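Local coordinates for putative secreted protein (Streptomyces sp. SirexAA-E, PDB 4PEY) that hydrolyses laminarin and laminarioligosaccharides from their non-reducing ends, releasing glucose and laminaribiose as a secreted family 55 exo-glucanase, at residues A[124-127]-A[133-136]; A[155-160]-A[395-400]. The protein carries 1 engineered substitution. All coordinates share one frame; numbering follows the deposited sequence. Where two conformers were deposited one is given.

Contact 1: A[124-127]-A[133-136]. With BGC (beta-D-glucopyranose), chain C.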
loop_
_atom_site.group_PDB
_atom_site.type_symbol
_atom_site.label_atom_id
_atom_site.label_comp_id
_atom_site.label_asym_id
_atom_site.label_seq_id
_atom_site.Cartn_x
_atom_site.Cartn_y
_atom_site.Cartn_z
ATOM N N ASN A 124 -21.140 4.147 4.134
ATOM C CA ASN A 124 -20.076 4.956 3.552
ATOM C C ASN A 124 -19.515 4.266 2.315
ATOM O O ASN A 124 -19.290 3.061 2.350
ATOM C CB ASN A 124 -18.954 5.186 4.571
ATOM C CG ASN A 124 -18.007 6.281 4.149
ATOM O OD1 ASN A 124 -18.287 7.461 4.355
ATOM N ND2 ASN A 124 -16.877 5.901 3.550
ATOM N N ARG A 125 -19.272 5.011 1.235
ATOM C CA ARG A 125 -18.695 4.420 0.027
ATOM C C ARG A 125 -17.225 4.788 -0.132
ATOM O O ARG A 125 -16.876 5.973 -0.247
ATOM C CB ARG A 125 -19.463 4.850 -1.228
ATOM C CG ARG A 125 -18.956 4.152 -2.493
ATOM C CD ARG A 125 -19.460 4.813 -3.770
ATOM N NE ARG A 125 -20.899 5.051 -3.732
ATOM C CZ ARG A 125 -21.819 4.132 -4.005
ATOM N NH1 ARG A 125 -23.106 4.447 -3.947
ATOM N NH2 ARG A 125 -21.454 2.898 -4.334
ATOM N N TRP A 126 -16.369 3.766 -0.150
ATOM C CA TRP A 126 -14.918 3.926 -0.335
ATOM C C TRP A 126 -14.502 3.063 -1.532
ATOM O O TRP A 126 -13.919 1.984 -1.376
ATOM C CB TRP A 126 -14.167 3.540 0.953
ATOM C CG TRP A 126 -12.666 3.765 0.977
ATOM C CD1 TRP A 126 -11.693 2.803 0.927
ATOM C CD2 TRP A 126 -11.979 5.022 1.091
ATOM N NE1 TRP A 126 -10.449 3.379 0.992
ATOM C CE2 TRP A 126 -10.593 4.740 1.090
ATOM C CE3 TRP A 126 -12.398 6.354 1.189
ATOM C CZ2 TRP A 126 -9.622 5.745 1.182
ATOM C CZ3 TRP A 126 -11.431 7.351 1.286
ATOM C CH2 TRP A 126 -10.058 7.038 1.274
ATOM N N ALA A 127 -14.837 3.531 -2.732
ATOM C CA ALA A 127 -14.680 2.722 -3.940
ATOM C C ALA A 127 -13.327 2.971 -4.593
ATOM O O ALA A 127 -13.212 3.708 -5.578
ATOM C CB ALA A 127 -15.810 3.009 -4.917
ATOM N N PRO A 133 -5.259 3.549 1.305
ATOM C CA PRO A 133 -5.471 2.931 2.618
ATOM C C PRO A 133 -6.581 3.558 3.459
ATOM O O PRO A 133 -6.846 4.759 3.404
ATOM C CB PRO A 133 -4.114 3.119 3.310
ATOM C CG PRO A 133 -3.538 4.343 2.658
ATOM C CD PRO A 133 -3.942 4.211 1.216
ATOM N N PHE A 134 -7.195 2.700 4.266
ATOM C CA PHE A 134 -8.311 3.025 5.143
ATOM C C PHE A 134 -7.896 2.472 6.513
ATOM O O PHE A 134 -7.988 1.260 6.752
ATOM C CB PHE A 134 -9.582 2.370 4.582
ATOM C CG PHE A 134 -10.892 2.867 5.155
ATOM C CD1 PHE A 134 -11.546 3.955 4.591
ATOM C CD2 PHE A 134 -11.528 2.172 6.181
ATOM C CE1 PHE A 134 -12.782 4.389 5.074
ATOM C CE2 PHE A 134 -12.770 2.593 6.661
ATOM C CZ PHE A 134 -13.388 3.710 6.109
ATOM N N ARG A 135 -7.380 3.344 7.383
ATOM C CA ARG A 135 -6.783 2.934 8.664
ATOM C C ARG A 135 -7.418 3.596 9.876
ATOM O O ARG A 135 -7.755 4.772 9.826
ATOM C CB ARG A 135 -5.290 3.279 8.710
ATOM C CG ARG A 135 -4.388 2.527 7.752
ATOM C CD ARG A 135 -2.949 3.033 7.896
ATOM N NE ARG A 135 -2.026 2.404 6.948
ATOM C CZ ARG A 135 -1.381 1.259 7.152
ATOM N NH1 ARG A 135 -1.552 0.578 8.285
ATOM N NH2 ARG A 135 -0.574 0.786 6.203
ATOM N N ARG A 136 -7.544 2.853 10.970
ATOM C CA ARG A 136 -7.975 3.431 12.247
ATOM C C ARG A 136 -9.281 4.207 12.071
ATOM O O ARG A 136 -9.442 5.311 12.588
ATOM C CB ARG A 136 -6.870 4.337 12.829
ATOM C CG ARG A 136 -6.920 4.549 14.341
ATOM C CD ARG A 136 -5.845 5.552 14.791
ATOM N NE ARG A 136 -5.854 5.792 16.235
ATOM C CZ ARG A 136 -5.209 5.039 17.118
ATOM N NH1 ARG A 136 -5.267 5.329 18.412
ATOM N NH2 ARG A 136 -4.503 3.997 16.705
HETATM C C2 BGC C . -21.853 8.727 -2.090
HETATM C C3 BGC C . -22.895 8.040 -1.214
HETATM C C4 BGC C . -23.507 9.019 -0.209
HETATM C C5 BGC C . -23.939 10.309 -0.899
HETATM C C6 BGC C . -24.369 11.367 0.111
HETATM C C1 BGC C . -22.451 9.988 -2.699
HETATM O O2 BGC C . -21.414 7.849 -3.114
HETATM O O3 BGC C . -22.290 6.963 -0.543
HETATM O O4 BGC C . -24.630 8.428 0.415
HETATM O O5 BGC C . -22.877 10.842 -1.659
HETATM O O6 BGC C . -25.159 12.347 -0.525
#

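Contact 2: A[155-160]-A[395-400]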
loop_
_atom_site.group_PDB
_atom_site.type_symbol
_atom_site.label_atom_id
_atom_site.label_comp_id
_atom_site.label_asym_id
_atom_site.label_seq_id
_atom_site.Cartn_x
_atom_site.Cartn_y
_atom_site.Cartn_z
ATOM N N GLY A 155 -9.145 -2.926 -5.413
ATOM C CA GLY A 155 -8.511 -2.551 -4.155
ATOM C C GLY A 155 -7.818 -3.751 -3.523
ATOM O O GLY A 155 -7.510 -4.718 -4.220
ATOM N N GLY A 156 -7.552 -3.720 -2.219
ATOM C CA GLY A 156 -7.816 -2.600 -1.342
ATOM C C GLY A 156 -7.275 -2.986 0.025
ATOM O O GLY A 156 -6.865 -4.136 0.240
ATOM N N TYR A 157 -7.282 -2.042 0.955
ATOM C CA TYR A 157 -6.595 -2.239 2.229
ATOM C C TYR A 157 -7.334 -1.569 3.381
ATOM O O TYR A 157 -7.527 -0.359 3.373
ATOM C CB TYR A 157 -5.158 -1.699 2.125
ATOM C CG TYR A 157 -4.339 -1.824 3.393
ATOM C CD1 TYR A 157 -3.537 -2.942 3.622
ATOM C CD2 TYR A 157 -4.370 -0.824 4.363
ATOM C CE1 TYR A 157 -2.787 -3.062 4.795
ATOM C CE2 TYR A 157 -3.626 -0.929 5.533
ATOM C CZ TYR A 157 -2.841 -2.049 5.747
ATOM O OH TYR A 157 -2.098 -2.144 6.904
ATOM N N ILE A 158 -7.761 -2.368 4.360
ATOM C CA ILE A 158 -8.324 -1.847 5.610
ATOM C C ILE A 158 -7.504 -2.385 6.779
ATOM O O ILE A 158 -7.232 -3.589 6.844
ATOM C CB ILE A 158 -9.812 -2.255 5.799
ATOM C CG1 ILE A 158 -10.705 -1.574 4.753
ATOM C CG2 ILE A 158 -10.296 -1.915 7.224
ATOM C CD1 ILE A 158 -12.080 -2.229 4.598
ATOM N N ALA A 159 -7.096 -1.504 7.688
ATOM C CA ALA A 159 -6.395 -1.938 8.898
ATOM C C ALA A 159 -6.880 -1.190 10.123
ATOM O O ALA A 159 -7.244 -0.018 10.045
ATOM C CB ALA A 159 -4.891 -1.761 8.756
ATOM N N ASP A 160 -6.867 -1.889 11.253
ATOM C CA ASP A 160 -7.122 -1.287 12.560
ATOM C C ASP A 160 -8.430 -0.506 12.586
ATOM O O ASP A 160 -8.518 0.548 13.210
ATOM C CB ASP A 160 -5.947 -0.384 12.980
ATOM C CG ASP A 160 -5.860 -0.219 14.487
ATOM O OD1 ASP A 160 -6.448 -1.063 15.183
ATOM O OD2 ASP A 160 -5.212 0.733 14.987
ATOM N N ILE A 395 9.008 -5.329 8.472
ATOM C CA ILE A 395 7.584 -5.446 8.174
ATOM C C ILE A 395 7.216 -4.547 7.011
ATOM O O ILE A 395 7.498 -3.349 7.038
ATOM C CB ILE A 395 6.694 -5.058 9.381
ATOM C CG1 ILE A 395 6.996 -5.939 10.592
ATOM C CG2 ILE A 395 5.205 -5.148 9.013
ATOM C CD1 ILE A 395 6.367 -5.429 11.880
ATOM N N ILE A 396 6.608 -5.133 5.983
ATOM C CA ILE A 396 6.075 -4.374 4.863
ATOM C C ILE A 396 4.562 -4.445 4.965
ATOM O O ILE A 396 3.963 -5.469 4.630
ATOM C CB ILE A 396 6.537 -4.936 3.503
ATOM C CG1 ILE A 396 8.055 -5.131 3.485
ATOM C CG2 ILE A 396 6.081 -4.026 2.366
ATOM C CD1 ILE A 396 8.829 -3.857 3.644
ATOM N N ASP A 397 3.948 -3.383 5.468
ATOM C CA ASP A 397 2.516 -3.399 5.759
ATOM C C ASP A 397 1.797 -2.361 4.907
ATOM O O ASP A 397 1.715 -1.187 5.266
ATOM C CB ASP A 397 2.295 -3.178 7.266
ATOM C CG ASP A 397 0.837 -2.976 7.630
ATOM O OD1 ASP A 397 -0.019 -3.749 7.148
ATOM O OD2 ASP A 397 0.550 -2.044 8.412
ATOM N N HIS A 398 1.275 -2.851 3.782
ATOM C CA HIS A 398 0.701 -2.095 2.657
ATOM C C HIS A 398 1.722 -1.362 1.801
ATOM O O HIS A 398 2.208 -0.276 2.140
ATOM C CB HIS A 398 -0.357 -1.087 3.095
ATOM C CG HIS A 398 -1.212 -0.625 1.955
ATOM N ND1 HIS A 398 -1.822 0.612 1.918
ATOM C CD2 HIS A 398 -1.548 -1.250 0.800
ATOM C CE1 HIS A 398 -2.507 0.722 0.790
ATOM N NE2 HIS A 398 -2.354 -0.388 0.095
ATOM N N THR A 399 2.041 -1.980 0.671
ATOM C CA THR A 399 2.814 -1.310 -0.359
ATOM C C THR A 399 2.145 -1.546 -1.712
ATOM O O THR A 399 1.482 -2.560 -1.915
ATOM C CB THR A 399 4.285 -1.798 -0.379
ATOM O OG1 THR A 399 5.044 -0.982 -1.268
ATOM C CG2 THR A 399 4.388 -3.233 -0.822
ATOM N N TRP A 400 2.276 -0.565 -2.604
ATOM C CA TRP A 400 1.930 -0.722 -4.013
ATOM C C TRP A 400 3.151 -0.311 -4.789
ATOM O O TRP A 400 3.548 0.859 -4.757
ATOM C CB TRP A 400 0.737 0.140 -4.433
ATOM C CG TRP A 400 0.211 -0.098 -5.859
ATOM C CD1 TRP A 400 0.144 -1.287 -6.539
ATOM C CD2 TRP A 400 -0.338 0.897 -6.747
ATOM N NE1 TRP A 400 -0.424 -1.092 -7.791
ATOM C CE2 TRP A 400 -0.731 0.238 -7.934
ATOM C CE3 TRP A 400 -0.550 2.277 -6.642
ATOM C CZ2 TRP A 400 -1.322 0.914 -9.002
ATOM C CZ3 TRP A 400 -1.132 2.952 -7.714
ATOM C CH2 TRP A 400 -1.494 2.271 -8.882
#

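Contact 1: A[124-127]-A[133-136]
Trp126 and Phe134 lie on backbones held well apart, their CA atoms 8.6 Å from each other, so the space between the strand end at 124-127 and the short strand 134-135 is bridged by side chains rather than by strand pairing. The two aromatic groups make an edge-to-face pair: the edge of Phe134 is turned toward one face of the indole, with the phenyl centroid 4.7 Å from that of the five-membered ring and the planes inclined at 53°. CD1 of Phe134 does most of the touching, 3.7 Å from CD2 of Trp126 and offset toward the rim of the indole. Trp126 has CG anti to its own N (chi1 -175°), which carries the ring inward from the strand end, and its NE1 is satisfied by the carbonyl of Ala132. At the six-membered end of the indole, CZ2 meets the backbone O of Pro133 obliquely at 3.7 Å, on the same side as the phenyl ring. The contact belongs to a right-handed parallel beta-helix, the fold of family 55, whose N-terminal part includes both strands; large flat apolar rings suit its interior, where Ala112 touches both rings and Val139 and Leu143 pack on Phe134. With an alanine in place of Trp126, the edge of Phe134 would probably lose the face it packs against and the Ala132 carbonyl its indole partner, opening a gap between the two segments. Neighbouring Arg125 reaches to the bound glycan instead. Its chain bends midway, and in one of its two conformers NE gives O2 of the beta-D-glucopyranose a nearly straight hydrogen bond of 2.9 Å (167°), with O2 lying at the edge of the guanidinium, in its plane, while NH2 is held by the carbonyl of Ala146.

Contact 2: A[155-160]-A[395-400]
Tyr157, Asp397 and His398 each carry CG anti to the backbone N (chi1 179° for Tyr157), and these extended torsions send the phenol from strand 157-159 across to the corner at 398, where it meets the carboxylate and the imidazole. The Tyr157 and His398 rings lie almost parallel, 5° apart, in an offset stack with centroids separated by 4.2 Å. The slide places CG of Tyr157 over the centre of the imidazole, 3.6 Å from His398 CG, and leaves each CB above the other residue's ring: His398 CB sits 3.6 Å from the phenol centroid, and Tyr157 CB 3.7 Å from the imidazole centroid, both as CH-pi contacts. Beyond the stack, Tyr157 OH donates to OD1 of Asp397 at 2.6 Å, meeting the oxygen on its syn side but 33° out of the carboxylate plane. A tyrosine suits this place because its flat ring can cover the histidine while its hydroxyl reaches the acid. The chain turns between strands 395-397 and 399-403, which lie in the C-terminal part of the bi-domain beta-helix, whereas strand 157-159 lies in the N-terminal part; the contact therefore joins the two halves of the family 55 fold. Trp400, just past the corner, is hydrogen-bonded through NE1 to Glu436, a substrate-binding residue. Second partners fix the polar ends: His398 ND1 is hydrogen-bonded to Asp370, and Asp397 forms a salt bridge with Arg178 and also takes hydrogen bonds from Gln369 and Thr431. With Arg178 beside it and several donors around it, the buried Asp397 is likely to remain ionised, and its negative charge probably strengthens the bond that fixes the rotation of the Tyr157 hydroxyl.

Both contacts are buried, yet they serve different parts of the fold. Contact 1 is local, joining pieces close in sequence within the N-terminal beta-helix, and its chemistry is apolar apart from the arginine that leaves the interior for sugar. Contact 2 is nearer the centre of the chain and spans 235 residues to bring the two halves together, and it combines flat stacking with buried charge. They share neighbouring parallel strands, 134-135 and 157-159, tied by probable backbone bonds between Phe134 O and Ala159 N and between Arg136 N and Ala159 O. Phe134 faces contact 1, whereas Arg135 packs against Tyr157 and His398 of contact 2.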